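Local coordinates for Ice-binding protein (Flavobacteriaceae bacterium, PDB 5UYT) that probably binds to ice crystals and restrains their growth, acting as a two-domain antifreeze protein built from right-handed beta-helices, at residues C223-N235 with V241-F255. Numbering follows the deposited sequence.
Sequences CYTIFSGNGALTN and VTGDVGTNVGLTTGF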
# COMPACT_ATOMS: atom_id res chain seq x y z
N CYS A 223 -7.82 -19.25 -18.74
CA CYS A 223 -8.62 -19.00 -19.94
C CYS A 223 -10.05 -18.61 -19.67
O CYS A 223 -10.77 -18.30 -20.62
CB CYS A 223 -8.60 -20.23 -20.88
SG CYS A 223 -6.94 -20.52 -21.54
N TYR A 224 -10.46 -18.61 -18.40
CA TYR A 224 -11.83 -18.19 -18.06
C TYR A 224 -11.83 -16.80 -17.45
O TYR A 224 -10.86 -16.41 -16.80
CB TYR A 224 -12.45 -19.17 -17.06
CG TYR A 224 -13.00 -20.43 -17.66
CD1 TYR A 224 -14.37 -20.58 -17.87
CD2 TYR A 224 -12.16 -21.50 -18.00
CE1 TYR A 224 -14.87 -21.75 -18.42
CE2 TYR A 224 -12.65 -22.67 -18.54
CZ TYR A 224 -14.02 -22.79 -18.74
OH TYR A 224 -14.53 -23.94 -19.24
N THR A 225 -12.93 -16.10 -17.62
CA THR A 225 -13.09 -14.80 -17.06
C THR A 225 -14.18 -14.79 -15.99
O THR A 225 -14.09 -14.03 -15.03
CB THR A 225 -13.39 -13.79 -18.19
OG1 THR A 225 -12.31 -13.87 -19.13
CG2 THR A 225 -13.52 -12.36 -17.66
N ILE A 226 -15.26 -15.56 -16.20
CA ILE A 226 -16.34 -15.68 -15.21
C ILE A 226 -16.60 -17.18 -15.10
O ILE A 226 -16.96 -17.83 -16.11
CB ILE A 226 -17.64 -14.99 -15.69
CG1 ILE A 226 -17.37 -13.53 -16.07
CG2 ILE A 226 -18.74 -15.09 -14.62
CD1 ILE A 226 -17.09 -12.60 -14.91
N PHE A 227 -16.41 -17.73 -13.91
CA PHE A 227 -16.50 -19.18 -13.75
C PHE A 227 -16.94 -19.59 -12.36
O PHE A 227 -16.43 -19.05 -11.37
CB PHE A 227 -15.14 -19.84 -14.09
CG PHE A 227 -15.13 -21.33 -13.86
CD1 PHE A 227 -15.70 -22.20 -14.78
CD2 PHE A 227 -14.57 -21.88 -12.69
CE1 PHE A 227 -15.70 -23.59 -14.57
CE2 PHE A 227 -14.58 -23.27 -12.47
CZ PHE A 227 -15.15 -24.12 -13.42
N SER A 228 -17.88 -20.53 -12.30
CA SER A 228 -18.22 -21.19 -11.02
C SER A 228 -17.89 -22.68 -11.07
O SER A 228 -18.23 -23.37 -12.04
CB SER A 228 -19.71 -21.05 -10.65
OG SER A 228 -19.92 -21.71 -9.38
N GLY A 229 -17.24 -23.17 -10.02
CA GLY A 229 -17.13 -24.63 -9.85
C GLY A 229 -18.46 -25.31 -9.58
O GLY A 229 -18.60 -26.55 -9.78
N ASN A 230 -19.45 -24.57 -9.07
CA ASN A 230 -20.74 -25.18 -8.67
C ASN A 230 -21.80 -24.11 -8.47
O ASN A 230 -21.73 -23.35 -7.49
CB ASN A 230 -20.56 -26.00 -7.37
CG ASN A 230 -21.79 -26.82 -7.01
OD1 ASN A 230 -22.91 -26.50 -7.37
ND2 ASN A 230 -21.56 -27.91 -6.32
N GLY A 231 -22.78 -24.06 -9.37
CA GLY A 231 -23.90 -23.12 -9.24
C GLY A 231 -24.20 -22.46 -10.57
O GLY A 231 -23.30 -22.30 -11.40
N ALA A 232 -25.45 -22.03 -10.74
CA ALA A 232 -25.88 -21.44 -12.01
C ALA A 232 -25.07 -20.18 -12.32
O ALA A 232 -24.77 -19.42 -11.42
CB ALA A 232 -27.36 -21.08 -11.94
N LEU A 233 -24.76 -19.97 -13.60
CA LEU A 233 -24.13 -18.71 -14.00
C LEU A 233 -25.13 -18.00 -14.90
O LEU A 233 -25.50 -18.56 -15.94
CB LEU A 233 -22.78 -18.98 -14.70
CG LEU A 233 -22.12 -17.85 -15.47
CD1 LEU A 233 -21.88 -16.62 -14.60
CD2 LEU A 233 -20.83 -18.35 -16.13
N THR A 234 -25.60 -16.81 -14.51
CA THR A 234 -26.68 -16.15 -15.25
C THR A 234 -26.28 -14.73 -15.54
O THR A 234 -26.00 -13.97 -14.60
CB THR A 234 -27.97 -16.12 -14.45
OG1 THR A 234 -28.33 -17.46 -14.12
CG2 THR A 234 -29.12 -15.56 -15.35
N ASN A 235 -26.26 -14.35 -16.81
CA ASN A 235 -26.10 -12.95 -17.16
C ASN A 235 -27.43 -12.33 -17.57
O ASN A 235 -28.28 -13.01 -18.17
CB ASN A 235 -25.13 -12.78 -18.34
CG ASN A 235 -24.96 -11.31 -18.75
OD1 ASN A 235 -24.36 -10.47 -18.02
ND2 ASN A 235 -25.56 -10.94 -19.91
N VAL A 241 -17.54 -10.00 -22.84
CA VAL A 241 -16.50 -10.73 -22.12
C VAL A 241 -15.38 -11.07 -23.10
O VAL A 241 -15.66 -11.46 -24.25
CB VAL A 241 -17.06 -12.07 -21.53
CG1 VAL A 241 -15.93 -12.86 -20.86
CG2 VAL A 241 -18.16 -11.77 -20.50
N THR A 242 -14.11 -10.93 -22.66
CA THR A 242 -13.01 -11.56 -23.38
C THR A 242 -12.52 -12.69 -22.47
O THR A 242 -12.16 -12.45 -21.30
CB THR A 242 -11.88 -10.56 -23.66
OG1 THR A 242 -12.42 -9.49 -24.45
CG2 THR A 242 -10.73 -11.26 -24.43
N GLY A 243 -12.59 -13.89 -23.00
CA GLY A 243 -12.24 -15.14 -22.29
C GLY A 243 -13.48 -16.01 -22.17
O GLY A 243 -14.53 -15.67 -22.73
N ASP A 244 -13.34 -17.15 -21.49
CA ASP A 244 -14.45 -18.13 -21.45
C ASP A 244 -15.35 -17.90 -20.25
O ASP A 244 -14.92 -17.29 -19.26
CB ASP A 244 -13.91 -19.57 -21.37
CG ASP A 244 -13.42 -20.13 -22.72
OD1 ASP A 244 -13.10 -19.36 -23.65
OD2 ASP A 244 -13.27 -21.37 -22.84
N VAL A 245 -16.59 -18.39 -20.33
CA VAL A 245 -17.49 -18.29 -19.19
C VAL A 245 -18.13 -19.65 -19.01
O VAL A 245 -18.33 -20.38 -19.99
CB VAL A 245 -18.58 -17.18 -19.36
CG1 VAL A 245 -17.92 -15.80 -19.50
CG2 VAL A 245 -19.52 -17.46 -20.54
N GLY A 246 -18.45 -20.04 -17.77
CA GLY A 246 -19.22 -21.27 -17.61
C GLY A 246 -19.33 -21.70 -16.15
O GLY A 246 -18.73 -21.07 -15.27
N THR A 247 -20.15 -22.72 -15.92
CA THR A 247 -20.18 -23.39 -14.62
C THR A 247 -19.94 -24.89 -14.77
O THR A 247 -20.33 -25.51 -15.77
CB THR A 247 -21.48 -23.12 -13.84
OG1 THR A 247 -21.39 -23.81 -12.60
CG2 THR A 247 -22.73 -23.61 -14.61
N ASN A 248 -19.28 -25.48 -13.77
CA ASN A 248 -19.14 -26.94 -13.72
C ASN A 248 -20.34 -27.69 -13.13
O ASN A 248 -20.40 -28.93 -13.21
CB ASN A 248 -17.86 -27.40 -13.04
CG ASN A 248 -17.45 -28.80 -13.49
OD1 ASN A 248 -17.51 -29.12 -14.68
ND2 ASN A 248 -17.10 -29.67 -12.53
N VAL A 249 -21.28 -26.99 -12.50
CA VAL A 249 -22.52 -27.63 -12.03
C VAL A 249 -23.67 -26.66 -12.23
O VAL A 249 -23.70 -25.60 -11.61
CB VAL A 249 -22.49 -28.06 -10.54
CG1 VAL A 249 -23.74 -28.91 -10.21
CG2 VAL A 249 -21.22 -28.84 -10.19
N GLY A 250 -24.63 -27.05 -13.09
CA GLY A 250 -25.76 -26.18 -13.40
C GLY A 250 -25.68 -25.70 -14.85
O GLY A 250 -25.10 -26.38 -15.70
N LEU A 251 -26.33 -24.58 -15.14
CA LEU A 251 -26.41 -24.04 -16.50
C LEU A 251 -25.84 -22.64 -16.58
O LEU A 251 -25.95 -21.86 -15.64
CB LEU A 251 -27.87 -24.00 -16.95
CG LEU A 251 -28.51 -25.39 -17.00
CD1 LEU A 251 -30.01 -25.28 -17.26
CD2 LEU A 251 -27.83 -26.25 -18.06
N THR A 252 -25.25 -22.31 -17.73
CA THR A 252 -24.85 -20.93 -18.01
C THR A 252 -25.85 -20.34 -19.00
O THR A 252 -26.07 -20.92 -20.06
CB THR A 252 -23.41 -20.91 -18.59
OG1 THR A 252 -22.51 -21.41 -17.59
CG2 THR A 252 -23.02 -19.48 -18.97
N THR A 253 -26.50 -19.23 -18.65
CA THR A 253 -27.46 -18.59 -19.60
C THR A 253 -27.24 -17.09 -19.60
O THR A 253 -26.57 -16.55 -18.71
CB THR A 253 -28.95 -18.85 -19.22
OG1 THR A 253 -29.24 -18.20 -17.97
CG2 THR A 253 -29.25 -20.34 -19.11
N GLY A 254 -27.81 -16.41 -20.58
CA GLY A 254 -27.80 -14.96 -20.61
C GLY A 254 -26.61 -14.30 -21.30
O GLY A 254 -26.66 -13.10 -21.58
N PHE A 255 -25.53 -15.07 -21.56
CA PHE A 255 -24.40 -14.51 -22.32
C PHE A 255 -24.66 -14.69 -23.82
O PHE A 255 -25.05 -15.77 -24.26
CB PHE A 255 -23.10 -15.21 -21.95
CG PHE A 255 -22.65 -14.93 -20.55
CD1 PHE A 255 -21.82 -13.84 -20.30
CD2 PHE A 255 -23.12 -15.68 -19.48
CE1 PHE A 255 -21.44 -13.50 -18.99
CE2 PHE A 255 -22.73 -15.37 -18.17
CZ PHE A 255 -21.88 -14.26 -17.92
O HOH W 1 -10.67 -18.01 -23.37
O HOH W 2 -17.26 -28.86 -9.69
O HOH W 3 -28.15 -20.05 -15.61
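Two donors grip the carbonyl oxygen of C223: D244 N, 2.9 Å from C223 O, and a water that also reaches D244 OD1. The carboxylate is thereby tied back to the neighbouring coil; OD1 also accepts from T263 N, and OD2 from H265 NE2. D244 CB lies over one face of the Y224 ring, 3.8 Å from the centroid, in a CH-pi contact; the Y224 hydroxyl is hydrogen-bonded to S271 of helix 270-288. T225 OG1 is 2.6 Å from T242 O and donates to it. Between these contacts and the next pairs the register slips by one residue, a beta bulge, after which G246 N bonds to I226 O and S228 N to G246 O in a parallel ladder. Inside the coil L233 CD2 comes 3.3 Å from G246 N, and its CG rests 3.7 Å from F255 CE2. The F255 ring is filled in from both sides: N235 CB sits over its centre at 3.5 Å from the centroid, and V245 CG2 lies against the opposite face, nearer the rim. An alanine in place of F255 would probably leave L233 and N235 CB facing a gap and deprive V245 of its aromatic neighbour. N235 meanwhile extends its amide, CG anti to the backbone N (chi1 179°), to give ND2 to G254 O at 2.9 Å, a straight bond that meets the carbonyl from above its plane; its OD1 turns to T239 and T411. Successive coils stacked by parallel strand pairing around inward-facing aliphatic and aromatic side chains, with a long helix alongside, exemplify the right-handed beta-solenoid of the ice-binding protein family.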